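PDB 4C4K: obscurin, which is a giant multidomain muscle protein with RhoGEF and kinase regions, whose first immunoglobulin domain probably serves as a protein-binding module. Local coordinates for residues R6-P11 against S25-G30. Residues are numbered along the deposited sequence; the frame is centred on the assembly and turned at random.
Sequences RFLTRP and SCQIVG
In the immunoglobulin I-set domain, residues 6-11 of the first strand run antiparallel to residues 25-30 of the second, at one sheet's edge. The register rests on a reciprocal backbone pair: Arg-6 N donates to Val-29 O nearly along the C=O axis (2.8 Å), and Val-29 N to Arg-6 O (3.0 Å, N-H...O 166°). Leu-8 N reaches Gln-27 O at a bent 140°, the donor above the carbonyl plane. The chain then leaves regular pairing; Pro-11 CA returns against Ser-25 O in a CA-H...O contact (3.5 Å), and Ser-25 pairs with Lys-12. Phe-7 and Ile-28 point side by side into the sandwich core, Ile-28 CG1 3.7 Å from Phe-7 CD1. Cys-26 SG meets the Phe-7 ring edge in plane (3.6 Å to CE1), and all three side chains touch Cys-77 of the other sheet. Opposite the turn, extended Gln-27 crosses Leu-8 and Thr-9 obliquely, CG 3.8 Å from Leu-8 CD1, CB 3.5 Å from Thr-9 OG1. An alanine at Gln-27 would remove the CG and CD packed on Leu-8 CD1 and the weak amide bond to Asp-58, probably loosening Leu-8. Leu-8 also crosses Val-29 at about a right angle, while Arg-6 salt-bridges an acidic side chain of another protein's chain.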
ATOM      1  N   ARG A   6       7.092  -6.602  -5.445  1.00 30.91           N
ATOM      2  CA  ARG A   6       7.578  -5.623  -4.485  1.00 32.72           C
ATOM      3  C   ARG A   6       7.466  -4.209  -5.034  1.00 37.01           C
ATOM      4  O   ARG A   6       7.799  -3.973  -6.183  1.00 36.15           O
ATOM      5  CB  ARG A   6       9.064  -5.935  -4.132  1.00 38.40           C
ATOM      6  CG  ARG A   6       9.638  -4.973  -3.093  1.00 48.59           C
ATOM      7  CD  ARG A   6      11.131  -4.731  -3.204  1.00 55.69           C
ATOM      8  NE  ARG A   6      11.913  -5.733  -2.472  1.00 60.16           N
ATOM      9  CZ  ARG A   6      11.956  -5.840  -1.148  1.00 71.07           C
ATOM     10  NH1 ARG A   6      11.242  -5.020  -0.384  1.00 61.07           N
ATOM     11  NH2 ARG A   6      12.703  -6.772  -0.577  1.00 53.23           N
ATOM     12  N   PHE A   7       7.020  -3.270  -4.198  1.00 36.22           N
ATOM     13  CA  PHE A   7       7.013  -1.849  -4.519  1.00 37.38           C
ATOM     14  C   PHE A   7       8.414  -1.314  -4.202  1.00 48.02           C
ATOM     15  O   PHE A   7       8.829  -1.338  -3.040  1.00 49.91           O
ATOM     16  CB  PHE A   7       5.973  -1.107  -3.682  1.00 37.53           C
ATOM     17  CG  PHE A   7       4.550  -1.327  -4.121  1.00 37.12           C
ATOM     18  CD1 PHE A   7       3.961  -0.494  -5.060  1.00 40.00           C
ATOM     19  CD2 PHE A   7       3.787  -2.354  -3.574  1.00 36.29           C
ATOM     20  CE1 PHE A   7       2.629  -0.677  -5.440  1.00 41.17           C
ATOM     21  CE2 PHE A   7       2.459  -2.552  -3.975  1.00 38.09           C
ATOM     22  CZ  PHE A   7       1.898  -1.731  -4.923  1.00 37.88           C
ATOM     23  N   LEU A   8       9.173  -0.933  -5.233  1.00 47.88           N
ATOM     24  CA  LEU A   8      10.503  -0.348  -5.065  1.00 50.76           C
ATOM     25  C   LEU A   8      10.381   1.060  -4.437  1.00 59.46           C
ATOM     26  O   LEU A   8      11.232   1.441  -3.635  1.00 61.45           O
ATOM     27  CB  LEU A   8      11.244  -0.256  -6.415  1.00 51.93           C
ATOM     28  CG  LEU A   8      11.857  -1.545  -6.999  1.00 55.29           C
ATOM     29  CD1 LEU A   8      12.285  -1.320  -8.431  1.00 56.83           C
ATOM     30  CD2 LEU A   8      13.051  -2.005  -6.209  1.00 55.44           C
ATOM     31  N   THR A   9       9.326   1.832  -4.798  1.00 56.97           N
ATOM     32  CA  THR A   9       9.090   3.177  -4.239  1.00 58.04           C
ATOM     33  C   THR A   9       7.631   3.350  -3.778  1.00 59.33           C
ATOM     34  O   THR A   9       6.740   2.680  -4.275  1.00 56.95           O
ATOM     35  CB  THR A   9       9.514   4.299  -5.219  1.00 67.54           C
ATOM     36  OG1 THR A   9       8.860   4.136  -6.478  1.00 65.84           O
ATOM     37  CG2 THR A   9      11.022   4.404  -5.399  1.00 67.87           C
ATOM     38  N   ARG A  10       7.390   4.257  -2.846  1.00 57.03           N
ATOM     39  CA  ARG A  10       6.053   4.547  -2.338  1.00 55.23           C
ATOM     40  C   ARG A  10       5.094   4.982  -3.466  1.00 59.68           C
ATOM     41  O   ARG A  10       5.532   5.708  -4.370  1.00 60.13           O
ATOM     42  CB  ARG A  10       6.110   5.613  -1.219  1.00 55.18           C
ATOM     43  CG  ARG A  10       6.969   6.840  -1.505  1.00 65.75           C
ATOM     44  CD  ARG A  10       6.400   8.098  -0.849  1.00 75.34           C
ATOM     45  NE  ARG A  10       4.978   8.269  -1.164  1.00 84.02           N
ATOM     46  CZ  ARG A  10       4.145   9.080  -0.521  1.00 93.41           C
ATOM     47  NH1 ARG A  10       4.578   9.820   0.495  1.00 83.44           N
ATOM     48  NH2 ARG A  10       2.868   9.140  -0.871  1.00 69.37           N
ATOM     49  N   PRO A  11       3.801   4.545  -3.462  1.00 49.89           N
ATOM     50  CA  PRO A  11       2.874   5.030  -4.506  1.00 46.89           C
ATOM     51  C   PRO A  11       2.689   6.523  -4.306  1.00 43.62           C
ATOM     52  O   PRO A  11       2.713   7.002  -3.169  1.00 43.45           O
ATOM     53  CB  PRO A  11       1.579   4.259  -4.243  1.00 49.78           C
ATOM     54  CG  PRO A  11       1.659   3.867  -2.796  1.00 55.75           C
ATOM     55  CD  PRO A  11       3.106   3.712  -2.454  1.00 52.67           C
ATOM     56  N   SER A  25       1.333   7.093  -9.564  1.00 29.81           N
ATOM     57  CA  SER A  25       2.340   6.175 -10.094  1.00 30.37           C
ATOM     58  C   SER A  25       3.120   5.456  -9.011  1.00 34.77           C
ATOM     59  O   SER A  25       3.203   5.924  -7.866  1.00 32.54           O
ATOM     60  CB  SER A  25       3.316   6.913 -11.013  1.00 33.05           C
ATOM     61  OG  SER A  25       4.103   7.797 -10.241  1.00 36.97           O
ATOM     62  N   CYS A  26       3.696   4.316  -9.393  1.00 47.54           N
ATOM     63  CA  CYS A  26       4.595   3.526  -8.557  1.00 48.84           C
ATOM     64  C   CYS A  26       5.458   2.593  -9.377  1.00 46.36           C
ATOM     65  O   CYS A  26       5.139   2.271 -10.517  1.00 45.68           O
ATOM     66  CB  CYS A  26       3.850   2.782  -7.462  1.00 49.71           C
ATOM     67  SG  CYS A  26       2.486   1.794  -8.074  1.00 54.16           S
ATOM     68  N   GLN A  27       6.552   2.162  -8.780  1.00 39.43           N
ATOM     69  CA  GLN A  27       7.520   1.284  -9.382  1.00 38.36           C
ATOM     70  C   GLN A  27       7.390  -0.065  -8.718  1.00 37.51           C
ATOM     71  O   GLN A  27       7.483  -0.167  -7.489  1.00 34.93           O
ATOM     72  CB  GLN A  27       8.918   1.861  -9.191  1.00 41.77           C
ATOM     73  CG  GLN A  27       9.938   1.167 -10.072  1.00 55.77           C
ATOM     74  CD  GLN A  27      11.249   1.891 -10.112  1.00 70.30           C
ATOM     75  OE1 GLN A  27      11.562   2.725  -9.256  1.00 61.29           O
ATOM     76  NE2 GLN A  27      12.038   1.580 -11.118  1.00 67.58           N
ATOM     77  N   ILE A  28       7.096  -1.092  -9.528  1.00 34.29           N
ATOM     78  CA  ILE A  28       6.831  -2.454  -9.042  1.00 31.00           C
ATOM     79  C   ILE A  28       7.674  -3.476  -9.821  1.00 35.50           C
ATOM     80  O   ILE A  28       7.689  -3.431 -11.045  1.00 35.75           O
ATOM     81  CB  ILE A  28       5.307  -2.794  -9.189  1.00 32.21           C
ATOM     82  CG1 ILE A  28       4.379  -1.778  -8.471  1.00 32.01           C
ATOM     83  CG2 ILE A  28       5.019  -4.223  -8.730  1.00 31.20           C
ATOM     84  CD1 ILE A  28       2.936  -1.728  -8.995  1.00 32.24           C
ATOM     85  N   VAL A  29       8.268  -4.460  -9.117  1.00 32.08           N
ATOM     86  CA  VAL A  29       9.048  -5.544  -9.734  1.00 32.67           C
ATOM     87  C   VAL A  29       8.545  -6.887  -9.206  1.00 33.06           C
ATOM     88  O   VAL A  29       7.966  -6.936  -8.122  1.00 31.86           O
ATOM     89  CB  VAL A  29      10.595  -5.401  -9.557  1.00 39.40           C
ATOM     90  CG1 VAL A  29      11.160  -4.234 -10.381  1.00 41.76           C
ATOM     91  CG2 VAL A  29      11.001  -5.307  -8.081  1.00 38.40           C
ATOM     92  N   GLY A  30       8.775  -7.941  -9.976  1.00 27.76           N
ATOM     93  CA  GLY A  30       8.387  -9.298  -9.636  1.00 26.99           C
ATOM     94  C   GLY A  30       8.760 -10.243 -10.745  1.00 34.55           C
ATOM     95  O   GLY A  30       8.947  -9.810 -11.883  1.00 35.47           O
TER